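Local structure of putative glyoxalase superfamily protein (Ralstonia eutropha, 3IUZ) at residues Phe152-Phe156 with Thr218-Ser223; Val210-Tyr216 with Arg284-Gly288; Gly38-Arg42 with Gly186-Val190. The protein probably acts as an iron(II)-dependent dioxygenase of the 2-oxoadipate dioxygenase/decarboxylase family, turning 2-oxoadipate into 2-hydroxyglutarate. One frame throughout, in Å; residues are numbered along the deposited sequence.

Contact 1: residues Phe152-Phe156 with Thr218-Ser223; sequences FSDAF and TLLRES
This is a helix-to-helix contact in which the N-cap of helix 154-164, marked by Ser153, is clasped by Glu222 from the later part of helix 213-222, at the periphery of a glyoxalase-type fold. It illustrates how a helix start can borrow a carboxylate from another helix. Ser153 OG accepts from Phe156 N, the usual capping bond, at 3.0 Å, and donates to Glu222 OE2 over a short 2.5 Å. Ser153 N gives a nearly straight bond to Glu222 OE1 (3.1 Å, 171° at the hydrogen). Each carboxylate oxygen uses its syn lone pair, so the two bonds fix the rotation of the group; the part that a side chain of the first turn plays in a capping box is taken here by a residue of another helix. The extended Glu222 chain runs alongside the mutually packed rings of Phe152 and Phe156, past both in the opposite sense, with CB touching each and OE1 at the edge of Phe152.

Apolar packing completes the joint. Phe156 is buried, with CG anti to its backbone N (chi1 -179°), turning the ring toward Leu219, which crosses it at about a right angle. Phe152 CG lies over one face, toward the rim, and beyond these rings Phe147 of strand 141-147 connects the cluster to the sheet. Thr218 CG2 meets the start of helix 154-164 at Phe156 CA, 3.8 Å away. On the other face of Phe156 sits a CH-pi contact: Leu219 CD2 stands 3.8 Å from the ring centroid, only 12° off the normal.

Contact 2: residues Val210-Tyr216 with Arg284-Gly288; sequences VPRLADY and RQFIG
Val210 opens the contact by pressing CG1 against the strand backbone, 3.2 Å from Gln285 O; the same methyl, anti to the backbone N (chi1 176°), also meets Ile287 CD1. Next, Pro211 offers its carbonyl: Pro211 O accepts from Ile287 N at 2.9 Å and also receives a CA-H...O contact from Phe286, while its ring touches the Phe286 ring. Arg212, the N-cap residue of helix 213-222, forms the single beta bridge with Ile287. The bridge is completed by Leu213 N, which donates to Ile287 O over 2.7 Å at 171°. A water also donates to Ile287 O and accepts from Ala214 N, linking a second N-H of the first helical turn to the strand. Leu213 CD1 then lies over one face of the Phe286 ring, toward its rim. Tyr216, a turn further on, brings CG to 3.4 Å from Phe286 CE2, and Phe286 CZ sits above the middle of the tyrosine ring, the two planes inclined at 55°. Strand 281-287 pairs on its other flank with strand 293-306, so the arrangement is that of a helix N-terminus docked by one isolated beta bridge onto a beta hairpin.

Contact 3: residues Gly38-Arg42 with Gly186-Val190; sequences GRATR and GVLTV
A two-stranded antiparallel sheet, made of strands 40-41 and 187-188 and separate from the large sheet of the fold, joins three helices: helix 173-185 ends just before it, helix 42-60 starts directly from it, and helix 190-200 follows after the N-cap Thr189. Two short strands here bring together parts of the chain some 144 residues apart. Ala40 and Leu188 are its hydrogen-bonded pair. Ala40 N donates to Leu188 O at 2.9 Å, almost along the C=O axis, and Leu188 N returns a bond of 2.9 Å to Ala40 O in the carbonyl plane. At the non-hydrogen-bonded pair, Thr41 with Val187, the strands approach closely, and Val187 CA lies 3.1 Å from Ala40 O in a CA-H...O contact. Arg42 N then reaches Gly186 O from above the carbonyl plane, 39° out of it, extending the ladder into the first turn of helix 42-60.

Side chains pack on both strands. Val190 CG2 packs against Gly38 O at 3.3 Å and beside Ala40 CB, while Val190 also touches helix 4-14. Thr41 CG2 rests on Val187 CG1, 4.0 Å away. Arg39 bends at its third torsion (chi3 -63°), which brings its guanidinium, salt-bridged to Asp35, beside Val187. There Val187 CG2 lies over the centre of one guanidinium face, 4.0 Å from Arg39 CZ.

Contacts 1 and 2 divide helix 213-222 between them: contact 2 docks its beginning onto strand 281-287, and contact 1 binds its later turns to the start of helix 154-164, their centres about 14 Å apart. Contact 3 lies on the opposite side of the chain's centre, about 46 Å from contact 1 and 43 Å from contact 2, centre to centre. Along the sequence 38-42 comes first, followed by 152-156, 186-190, 210-216, 218-223 and 284-288, so contact 1 interleaves with both others whereas contact 3 closes before contact 2 opens. One helix is thus anchored at two points beside the main sheet, while a separate two-stranded sheet joins helices 42-60, 173-185 and 190-200 on the opposite side.

Contact 1: residues Phe152-Phe156 with Thr218-Ser223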
loop_
_atom_site.group_PDB
_atom_site.type_symbol
_atom_site.label_atom_id
_atom_site.label_comp_id
_atom_site.label_asym_id
_atom_site.label_seq_id
_atom_site.Cartn_x
_atom_site.Cartn_y
_atom_site.Cartn_z
ATOM N N PHE A 152 -13.024 18.410 -12.836
ATOM C CA PHE A 152 -11.877 18.938 -13.547
ATOM C C PHE A 152 -12.231 19.327 -14.985
ATOM O O PHE A 152 -13.344 19.103 -15.441
ATOM C CB PHE A 152 -10.739 17.935 -13.484
ATOM C CG PHE A 152 -10.140 17.812 -12.116
ATOM C CD1 PHE A 152 -10.723 16.978 -11.158
ATOM C CD2 PHE A 152 -9.043 18.566 -11.758
ATOM C CE1 PHE A 152 -10.197 16.869 -9.895
ATOM C CE2 PHE A 152 -8.492 18.471 -10.490
ATOM C CZ PHE A 152 -9.069 17.612 -9.537
ATOM N N SER A 153 -11.275 19.891 -15.698
ATOM C CA SER A 153 -11.539 20.334 -17.058
ATOM C C SER A 153 -11.919 19.215 -18.028
ATOM O O SER A 153 -11.694 18.034 -17.775
ATOM C CB SER A 153 -10.331 21.120 -17.594
ATOM O OG SER A 153 -9.267 20.274 -17.988
ATOM N N ASP A 154 -12.502 19.610 -19.159
ATOM C CA ASP A 154 -12.803 18.664 -20.195
ATOM C C ASP A 154 -11.545 17.962 -20.605
ATOM O O ASP A 154 -11.529 16.744 -20.768
ATOM C CB ASP A 154 -13.393 19.341 -21.432
ATOM C CG ASP A 154 -14.833 19.775 -21.252
ATOM O OD1 ASP A 154 -15.479 19.440 -20.241
ATOM O OD2 ASP A 154 -15.312 20.500 -22.153
ATOM N N ALA A 155 -10.496 18.740 -20.804
ATOM C CA ALA A 155 -9.243 18.183 -21.294
ATOM C C ALA A 155 -8.701 17.138 -20.301
ATOM O O ALA A 155 -8.197 16.075 -20.662
ATOM C CB ALA A 155 -8.202 19.320 -21.556
ATOM N N PHE A 156 -8.792 17.491 -19.047
ATOM C CA PHE A 156 -8.330 16.616 -17.963
ATOM C C PHE A 156 -9.122 15.306 -17.931
ATOM O O PHE A 156 -8.542 14.225 -17.903
ATOM C CB PHE A 156 -8.497 17.360 -16.664
ATOM C CG PHE A 156 -8.044 16.612 -15.453
ATOM C CD1 PHE A 156 -8.886 15.702 -14.845
ATOM C CD2 PHE A 156 -6.810 16.890 -14.857
ATOM C CE1 PHE A 156 -8.500 15.020 -13.703
ATOM C CE2 PHE A 156 -6.435 16.229 -13.689
ATOM C CZ PHE A 156 -7.285 15.296 -13.114
ATOM N N THR A 218 -1.147 17.175 -18.940
ATOM C CA THR A 218 -2.516 17.711 -18.761
ATOM C C THR A 218 -3.036 17.450 -17.358
ATOM O O THR A 218 -3.598 18.360 -16.701
ATOM C CB THR A 218 -3.488 17.116 -19.771
ATOM O OG1 THR A 218 -3.111 17.547 -21.088
ATOM C CG2 THR A 218 -4.941 17.532 -19.467
ATOM N N LEU A 219 -2.833 16.226 -16.873
ATOM C CA LEU A 219 -3.267 15.895 -15.512
ATOM C C LEU A 219 -2.497 16.724 -14.503
ATOM O O LEU A 219 -3.067 17.271 -13.534
ATOM C CB LEU A 219 -3.109 14.391 -15.230
ATOM C CG LEU A 219 -3.883 13.390 -16.160
ATOM C CD1 LEU A 219 -3.452 11.943 -15.884
ATOM C CD2 LEU A 219 -5.381 13.536 -16.063
ATOM N N LEU A 220 -1.200 16.825 -14.720
ATOM C CA LEU A 220 -0.364 17.477 -13.726
ATOM C C LEU A 220 -0.709 18.950 -13.530
ATOM O O LEU A 220 -0.557 19.468 -12.426
ATOM C CB LEU A 220 1.099 17.306 -14.076
ATOM C CG LEU A 220 2.156 17.771 -13.087
ATOM C CD1 LEU A 220 1.951 17.219 -11.662
ATOM C CD2 LEU A 220 3.551 17.431 -13.665
ATOM N N ARG A 221 -1.198 19.606 -14.567
ATOM C CA ARG A 221 -1.600 20.995 -14.437
ATOM C C ARG A 221 -2.771 21.213 -13.464
ATOM O O ARG A 221 -2.919 22.300 -12.915
ATOM C CB ARG A 221 -1.944 21.567 -15.792
ATOM C CG ARG A 221 -0.797 21.398 -16.776
ATOM C CD ARG A 221 -0.669 22.466 -17.837
ATOM N NE ARG A 221 0.406 22.026 -18.730
ATOM C CZ ARG A 221 0.226 21.257 -19.809
ATOM N NH1 ARG A 221 -0.993 20.858 -20.184
ATOM N NH2 ARG A 221 1.286 20.884 -20.525
ATOM N N GLU A 222 -3.610 20.212 -13.256
ATOM C CA GLU A 222 -4.760 20.379 -12.367
ATOM C C GLU A 222 -4.707 19.557 -11.095
ATOM O O GLU A 222 -5.324 19.922 -10.105
ATOM C CB GLU A 222 -6.066 20.146 -13.114
ATOM C CG GLU A 222 -6.144 20.927 -14.432
ATOM C CD GLU A 222 -7.386 20.674 -15.197
ATOM O OE1 GLU A 222 -8.456 20.567 -14.569
ATOM O OE2 GLU A 222 -7.291 20.595 -16.454
ATOM N N SER A 223 -3.925 18.489 -11.104
ATOM C CA SER A 223 -3.873 17.566 -9.976
ATOM C C SER A 223 -2.545 16.828 -9.935
ATOM O O SER A 223 -2.311 15.970 -10.751
ATOM C CB SER A 223 -4.993 16.491 -10.107
ATOM O OG SER A 223 -4.882 15.552 -9.051
#

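Contact 2: residues Val210-Tyr216 with Arg284-Gly288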
loop_
_atom_site.group_PDB
_atom_site.type_symbol
_atom_site.label_atom_id
_atom_site.label_comp_id
_atom_site.label_asym_id
_atom_site.label_seq_id
_atom_site.Cartn_x
_atom_site.Cartn_y
_atom_site.Cartn_z
ATOM N N VAL A 210 1.752 2.369 -20.517
ATOM C CA VAL A 210 2.540 3.585 -20.490
ATOM C C VAL A 210 1.664 4.724 -20.977
ATOM O O VAL A 210 1.127 4.651 -22.044
ATOM C CB VAL A 210 3.800 3.451 -21.383
ATOM C CG1 VAL A 210 4.577 4.747 -21.430
ATOM C CG2 VAL A 210 4.673 2.276 -20.916
ATOM N N PRO A 211 1.495 5.769 -20.183
ATOM C CA PRO A 211 0.701 6.893 -20.659
ATOM C C PRO A 211 1.476 7.858 -21.563
ATOM O O PRO A 211 2.712 7.903 -21.531
ATOM C CB PRO A 211 0.363 7.636 -19.380
ATOM C CG PRO A 211 1.524 7.421 -18.549
ATOM C CD PRO A 211 1.962 5.993 -18.816
ATOM N N ARG A 212 0.712 8.650 -22.317
ATOM C CA ARG A 212 1.263 9.694 -23.179
ATOM C C ARG A 212 1.803 10.808 -22.307
ATOM O O ARG A 212 1.194 11.193 -21.321
ATOM C CB ARG A 212 0.184 10.272 -24.056
ATOM C CG ARG A 212 -0.272 9.298 -25.099
ATOM C CD ARG A 212 -1.389 9.821 -25.937
ATOM N NE ARG A 212 -1.941 8.671 -26.653
ATOM C CZ ARG A 212 -2.990 8.698 -27.455
ATOM N NH1 ARG A 212 -3.618 9.852 -27.704
ATOM N NH2 ARG A 212 -3.395 7.560 -28.027
ATOM N N LEU A 213 2.952 11.330 -22.682
ATOM C CA LEU A 213 3.557 12.367 -21.911
ATOM C C LEU A 213 2.605 13.551 -21.834
ATOM O O LEU A 213 2.417 14.149 -20.765
ATOM C CB LEU A 213 4.909 12.757 -22.539
ATOM C CG LEU A 213 5.621 13.944 -21.853
ATOM C CD1 LEU A 213 5.940 13.618 -20.426
ATOM C CD2 LEU A 213 6.895 14.322 -22.586
ATOM N N ALA A 214 1.996 13.874 -22.974
ATOM C CA ALA A 214 1.021 14.971 -23.048
ATOM C C ALA A 214 -0.143 14.812 -22.087
ATOM O O ALA A 214 -0.599 15.793 -21.537
ATOM C CB ALA A 214 0.513 15.136 -24.471
ATOM N N ASP A 215 -0.625 13.585 -21.881
ATOM C CA ASP A 215 -1.753 13.384 -20.975
ATOM C C ASP A 215 -1.303 13.522 -19.528
ATOM O O ASP A 215 -2.005 14.138 -18.709
ATOM C CB ASP A 215 -2.413 12.004 -21.207
ATOM C CG ASP A 215 -3.142 11.941 -22.509
ATOM O OD1 ASP A 215 -3.486 13.030 -23.045
ATOM O OD2 ASP A 215 -3.358 10.822 -22.991
ATOM N N TYR A 216 -0.109 12.994 -19.240
ATOM C CA TYR A 216 0.506 13.136 -17.915
ATOM C C TYR A 216 0.577 14.602 -17.540
ATOM O O TYR A 216 0.158 15.015 -16.431
ATOM C CB TYR A 216 1.911 12.489 -17.849
ATOM C CG TYR A 216 2.672 12.875 -16.595
ATOM C CD1 TYR A 216 2.354 12.292 -15.367
ATOM C CD2 TYR A 216 3.685 13.850 -16.622
ATOM C CE1 TYR A 216 3.029 12.645 -14.206
ATOM C CE2 TYR A 216 4.380 14.227 -15.427
ATOM C CZ TYR A 216 4.074 13.634 -14.240
ATOM O OH TYR A 216 4.716 14.001 -13.051
ATOM N N ARG A 284 10.408 6.831 -15.108
ATOM C CA ARG A 284 9.222 6.269 -15.715
ATOM C C ARG A 284 9.182 6.565 -17.193
ATOM O O ARG A 284 9.725 7.584 -17.675
ATOM C CB ARG A 284 7.956 6.839 -15.054
ATOM C CG ARG A 284 7.776 6.469 -13.589
ATOM C CD ARG A 284 7.464 4.957 -13.391
ATOM N NE ARG A 284 7.332 4.629 -11.971
ATOM C CZ ARG A 284 8.183 3.899 -11.270
ATOM N NH1 ARG A 284 9.247 3.385 -11.845
ATOM N NH2 ARG A 284 7.984 3.671 -9.984
ATOM N N GLN A 285 8.502 5.673 -17.912
ATOM C CA GLN A 285 8.326 5.818 -19.338
ATOM C C GLN A 285 7.008 6.493 -19.692
ATOM O O GLN A 285 6.006 6.355 -19.018
ATOM C CB GLN A 285 8.393 4.454 -20.011
ATOM C CG GLN A 285 9.759 3.813 -19.900
ATOM C CD GLN A 285 9.792 2.418 -20.451
ATOM O OE1 GLN A 285 8.870 1.624 -20.255
ATOM N NE2 GLN A 285 10.867 2.103 -21.134
ATOM N N PHE A 286 7.033 7.214 -20.787
ATOM C CA PHE A 286 5.894 7.877 -21.358
ATOM C C PHE A 286 5.922 7.799 -22.887
ATOM O O PHE A 286 6.965 7.606 -23.487
ATOM C CB PHE A 286 5.887 9.353 -21.007
ATOM C CG PHE A 286 5.846 9.625 -19.559
ATOM C CD1 PHE A 286 7.011 9.622 -18.809
ATOM C CD2 PHE A 286 4.637 9.919 -18.919
ATOM C CE1 PHE A 286 6.974 9.917 -17.439
ATOM C CE2 PHE A 286 4.603 10.199 -17.579
ATOM C CZ PHE A 286 5.789 10.202 -16.828
ATOM N N ILE A 287 4.773 7.995 -23.503
ATOM C CA ILE A 287 4.682 8.010 -24.963
ATOM C C ILE A 287 4.749 9.438 -25.425
ATOM O O ILE A 287 3.953 10.312 -25.020
ATOM C CB ILE A 287 3.422 7.334 -25.495
ATOM C CG1 ILE A 287 3.316 5.905 -24.936
ATOM C CG2 ILE A 287 3.393 7.380 -27.063
ATOM C CD1 ILE A 287 4.452 4.939 -25.298
ATOM N N GLY A 288 5.733 9.674 -26.284
ATOM C CA GLY A 288 5.983 10.993 -26.844
ATOM C C GLY A 288 5.069 11.389 -27.992
ATOM O O GLY A 288 4.260 10.598 -28.443
HETATM O O HOH W 1 2.798 12.648 -25.504
#

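Contact 3: residues Gly38-Arg42 with Gly186-Val190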
loop_
_atom_site.group_PDB
_atom_site.type_symbol
_atom_site.label_atom_id
_atom_site.label_comp_id
_atom_site.label_asym_id
_atom_site.label_seq_id
_atom_site.Cartn_x
_atom_site.Cartn_y
_atom_site.Cartn_z
ATOM N N GLY A 38 -2.093 -26.898 11.220
ATOM C CA GLY A 38 -0.917 -26.250 10.664
ATOM C C GLY A 38 -1.181 -25.445 9.399
ATOM O O GLY A 38 -0.267 -24.770 8.886
ATOM N N ARG A 39 -2.432 -25.454 8.931
ATOM C CA ARG A 39 -2.856 -24.586 7.812
ATOM C C ARG A 39 -2.655 -23.100 8.118
ATOM O O ARG A 39 -2.445 -22.702 9.273
ATOM C CB ARG A 39 -4.305 -24.881 7.468
ATOM C CG ARG A 39 -4.457 -26.347 7.052
ATOM C CD ARG A 39 -5.862 -26.795 6.813
ATOM N NE ARG A 39 -6.646 -26.712 8.023
ATOM C CZ ARG A 39 -7.874 -27.215 8.168
ATOM N NH1 ARG A 39 -8.464 -27.879 7.187
ATOM N NH2 ARG A 39 -8.520 -27.061 9.316
ATOM N N ALA A 40 -2.769 -22.280 7.079
ATOM C CA ALA A 40 -2.617 -20.850 7.210
ATOM C C ALA A 40 -3.966 -20.187 7.366
ATOM O O ALA A 40 -4.880 -20.325 6.507
ATOM C CB ALA A 40 -1.857 -20.263 6.026
ATOM N N THR A 41 -4.110 -19.475 8.475
ATOM C CA THR A 41 -5.343 -18.733 8.692
ATOM C C THR A 41 -5.392 -17.442 7.854
ATOM O O THR A 41 -4.359 -16.945 7.416
ATOM C CB THR A 41 -5.504 -18.348 10.143
ATOM O OG1 THR A 41 -4.431 -17.482 10.554
ATOM C CG2 THR A 41 -5.518 -19.597 11.052
ATOM N N ARG A 42 -6.578 -16.844 7.728
ATOM C CA ARG A 42 -6.689 -15.594 6.996
ATOM C C ARG A 42 -5.859 -14.481 7.609
ATOM O O ARG A 42 -5.298 -13.664 6.858
ATOM C CB ARG A 42 -8.124 -15.112 6.833
ATOM C CG ARG A 42 -8.795 -14.688 8.071
ATOM C CD ARG A 42 -10.205 -14.189 7.791
ATOM N NE ARG A 42 -10.778 -13.640 9.006
ATOM C CZ ARG A 42 -11.997 -13.135 9.124
ATOM N NH1 ARG A 42 -12.849 -13.109 8.090
ATOM N NH2 ARG A 42 -12.358 -12.662 10.297
ATOM N N GLY A 186 -11.863 -19.794 6.515
ATOM C CA GLY A 186 -10.936 -19.080 7.398
ATOM C C GLY A 186 -9.470 -19.508 7.319
ATOM O O GLY A 186 -8.614 -18.916 8.001
ATOM N N VAL A 187 -9.193 -20.525 6.512
ATOM C CA VAL A 187 -7.882 -21.087 6.325
ATOM C C VAL A 187 -7.710 -21.518 4.881
ATOM O O VAL A 187 -8.695 -21.714 4.164
ATOM C CB VAL A 187 -7.641 -22.361 7.194
ATOM C CG1 VAL A 187 -7.653 -21.989 8.683
ATOM C CG2 VAL A 187 -8.639 -23.499 6.828
ATOM N N LEU A 188 -6.458 -21.633 4.464
ATOM C CA LEU A 188 -6.036 -22.365 3.260
ATOM C C LEU A 188 -4.857 -23.234 3.702
ATOM O O LEU A 188 -4.247 -22.946 4.725
ATOM C CB LEU A 188 -5.565 -21.415 2.149
ATOM C CG LEU A 188 -6.599 -20.529 1.449
ATOM C CD1 LEU A 188 -5.880 -19.425 0.673
ATOM C CD2 LEU A 188 -7.564 -21.375 0.565
ATOM N N THR A 189 -4.486 -24.258 2.929
ATOM C CA THR A 189 -3.204 -24.919 3.183
ATOM C C THR A 189 -2.097 -23.856 3.087
ATOM O O THR A 189 -2.306 -22.810 2.450
ATOM C CB THR A 189 -2.932 -26.029 2.139
ATOM O OG1 THR A 189 -2.825 -25.443 0.847
ATOM C CG2 THR A 189 -4.060 -27.105 2.172
ATOM N N VAL A 190 -0.941 -24.089 3.715
ATOM C CA VAL A 190 0.123 -23.117 3.663
ATOM C C VAL A 190 0.535 -22.922 2.181
ATOM O O VAL A 190 0.741 -21.800 1.758
ATOM C CB VAL A 190 1.311 -23.463 4.597
ATOM C CG1 VAL A 190 2.472 -22.472 4.382
ATOM C CG2 VAL A 190 0.878 -23.475 6.095
#